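Local coordinates for protein BIFUNCTIONAL PROTEIN Proline utilization A (PutA) (Corynebacterium freiburgense, PDB 5UX5) that probably couples the two steps of proline oxidation to glutamate, joining an FAD-dependent proline dehydrogenase and an NAD-dependent aldehyde dehydrogenase in one chain, at residues E306-D309 with A310-G314. Sequence-based numbering, arbitrary orientation.
Sequences EKVD and AELHG
His313 folds its imidazole back along the last turn of its helix, and ND1 donates to the backbone oxygen of Asp309, with ND1 to O 2.9 Å. The donor lies in the carbonyl plane, while the oxygen sits at the ring edge, 18° out of the ring plane. Setting CG beside the backbone N (chi1 -71°) turns the ring this way. Histidine suits this place because its ring N-H gives Asp309 O a second, shorter bond where the one from His313 N is weak. Asp309 OD1 lies 3.5 Å from His313 CE1, the carboxylate and ring planes 73° apart. Two earlier helical bonds are shorter and straighter than that weak one: Glu311 N to Lys307 O 2.9 Å and Leu312 N to Val308 O 3.0 Å. One turn apart, Val308 and Leu312 run side by side, Val308 CG1 3.9 Å from Leu312 CD1, while the small methyl of buried Ala310 lies against the backbone oxygens of Lys307 and Glu306. Gly314, first past the helix, takes positive phi at little cost, lacking a side chain. Helix 303-313 follows strand 293-298 of the proline dehydrogenase barrel, the Lys307 side chain about 4 Å from the bound FAD. Glu306 reaches Tyr236 N, just beyond strand 228-232, whereas extended Glu311 accepts Arg963 N at OE1 and Cys964 N at OE2, leading into strand 965-980.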
ATOM      1  N   GLU A 306      -0.503  -1.551  14.245  1.00 34.40           N
ATOM      2  CA  GLU A 306      -0.464  -0.096  14.283  1.00 27.79           C
ATOM      3  C   GLU A 306       0.920   0.435  13.940  1.00 32.86           C
ATOM      4  O   GLU A 306       1.035   1.487  13.302  1.00 36.27           O
ATOM      5  CB  GLU A 306      -0.898   0.398  15.655  1.00 22.70           C
ATOM      6  CG  GLU A 306      -2.377   0.392  15.909  1.00 22.93           C
ATOM      7  CD  GLU A 306      -3.098   1.400  15.056  1.00 33.57           C
ATOM      8  OE1 GLU A 306      -2.440   2.292  14.467  1.00 45.29           O
ATOM      9  OE2 GLU A 306      -4.336   1.305  14.987  1.00 35.33           O
ATOM     10  N   LYS A 307       1.975  -0.285  14.328  1.00 29.80           N
ATOM     11  CA  LYS A 307       3.324   0.158  14.001  1.00 26.68           C
ATOM     12  C   LYS A 307       3.650  -0.132  12.535  1.00 32.83           C
ATOM     13  O   LYS A 307       4.269   0.703  11.855  1.00 36.67           O
ATOM     14  CB  LYS A 307       4.339  -0.538  14.920  1.00 23.26           C
ATOM     15  CG  LYS A 307       4.210  -0.253  16.435  1.00 23.24           C
ATOM     16  CD  LYS A 307       5.491  -0.501  17.207  1.00 29.03           C
ATOM     17  CE  LYS A 307       5.272  -0.272  18.712  1.00 49.70           C
ATOM     18  NZ  LYS A 307       6.473  -0.118  19.619  1.00 49.97           N
ATOM     19  N   VAL A 308       3.195  -1.280  12.014  1.00 21.68           N
ATOM     20  CA  VAL A 308       3.353  -1.564  10.584  1.00 22.47           C
ATOM     21  C   VAL A 308       2.665  -0.491   9.745  1.00 28.38           C
ATOM     22  O   VAL A 308       3.234   0.016   8.776  1.00 39.55           O
ATOM     23  CB  VAL A 308       2.838  -2.975  10.229  1.00 31.23           C
ATOM     24  CG1 VAL A 308       2.621  -3.064   8.734  1.00 21.35           C
ATOM     25  CG2 VAL A 308       3.801  -4.091  10.712  1.00 22.00           C
ATOM     26  N   ASP A 309       1.405  -0.177  10.064  1.00 34.11           N
ATOM     27  CA  ASP A 309       0.662   0.842   9.316  1.00 32.21           C
ATOM     28  C   ASP A 309       1.442   2.158   9.255  1.00 34.59           C
ATOM     29  O   ASP A 309       1.455   2.844   8.222  1.00 35.52           O
ATOM     30  CB  ASP A 309      -0.720   1.053   9.957  1.00 21.31           C
ATOM     31  CG  ASP A 309      -1.643   1.898   9.098  1.00 37.16           C
ATOM     32  OD1 ASP A 309      -1.606   1.723   7.877  1.00 46.19           O
ATOM     33  OD2 ASP A 309      -2.413   2.735   9.611  1.00 45.58           O
ATOM     34  N   ALA A 310       2.069   2.537  10.374  1.00 30.05           N
ATOM     35  CA  ALA A 310       2.872   3.752  10.437  1.00 32.01           C
ATOM     36  C   ALA A 310       4.138   3.636   9.591  1.00 31.38           C
ATOM     37  O   ALA A 310       4.415   4.505   8.749  1.00 32.75           O
ATOM     38  CB  ALA A 310       3.226   4.077  11.892  1.00 21.41           C
ATOM     39  N   GLU A 311       4.929   2.576   9.797  1.00 21.32           N
ATOM     40  CA  GLU A 311       6.208   2.507   9.094  1.00 21.99           C
ATOM     41  C   GLU A 311       6.008   2.473   7.572  1.00 26.14           C
ATOM     42  O   GLU A 311       6.769   3.102   6.831  1.00 33.63           O
ATOM     43  CB  GLU A 311       7.026   1.294   9.564  1.00 20.84           C
ATOM     44  CG  GLU A 311       8.409   1.202   8.866  1.00 24.24           C
ATOM     45  CD  GLU A 311       9.210  -0.016   9.275  1.00 36.83           C
ATOM     46  OE1 GLU A 311      10.453   0.093   9.385  1.00 36.93           O
ATOM     47  OE2 GLU A 311       8.597  -1.088   9.484  1.00 43.31           O
ATOM     48  N   LEU A 312       4.947   1.813   7.094  1.00 20.22           N
ATOM     49  CA  LEU A 312       4.679   1.767   5.660  1.00 30.30           C
ATOM     50  C   LEU A 312       4.407   3.151   5.082  1.00 34.62           C
ATOM     51  O   LEU A 312       4.805   3.442   3.950  1.00 44.64           O
ATOM     52  CB  LEU A 312       3.484   0.856   5.364  1.00 29.25           C
ATOM     53  CG  LEU A 312       3.734  -0.661   5.437  1.00 34.79           C
ATOM     54  CD1 LEU A 312       2.471  -1.462   5.204  1.00 20.55           C
ATOM     55  CD2 LEU A 312       4.881  -1.129   4.494  1.00 30.18           C
ATOM     56  N   HIS A 313       3.671   3.991   5.805  1.00 27.98           N
ATOM     57  CA  HIS A 313       3.225   5.286   5.298  1.00 30.86           C
ATOM     58  C   HIS A 313       4.119   6.442   5.678  1.00 28.35           C
ATOM     59  O   HIS A 313       3.847   7.566   5.254  1.00 36.92           O
ATOM     60  CB  HIS A 313       1.816   5.606   5.804  1.00 36.12           C
ATOM     61  CG  HIS A 313       0.761   4.772   5.181  1.00 34.22           C
ATOM     62  ND1 HIS A 313       0.497   3.483   5.587  1.00 37.79           N
ATOM     63  CD2 HIS A 313      -0.105   5.044   4.177  1.00 30.79           C
ATOM     64  CE1 HIS A 313      -0.476   2.990   4.843  1.00 36.20           C
ATOM     65  NE2 HIS A 313      -0.867   3.922   3.989  1.00 29.89           N
ATOM     66  N   GLY A 314       5.112   6.218   6.521  1.00 20.34           N
ATOM     67  CA  GLY A 314       5.903   7.313   7.019  1.00 26.04           C
ATOM     68  C   GLY A 314       5.199   8.139   8.059  1.00 26.05           C
ATOM     69  O   GLY A 314       5.368   9.360   8.089  1.00 33.81           O
TER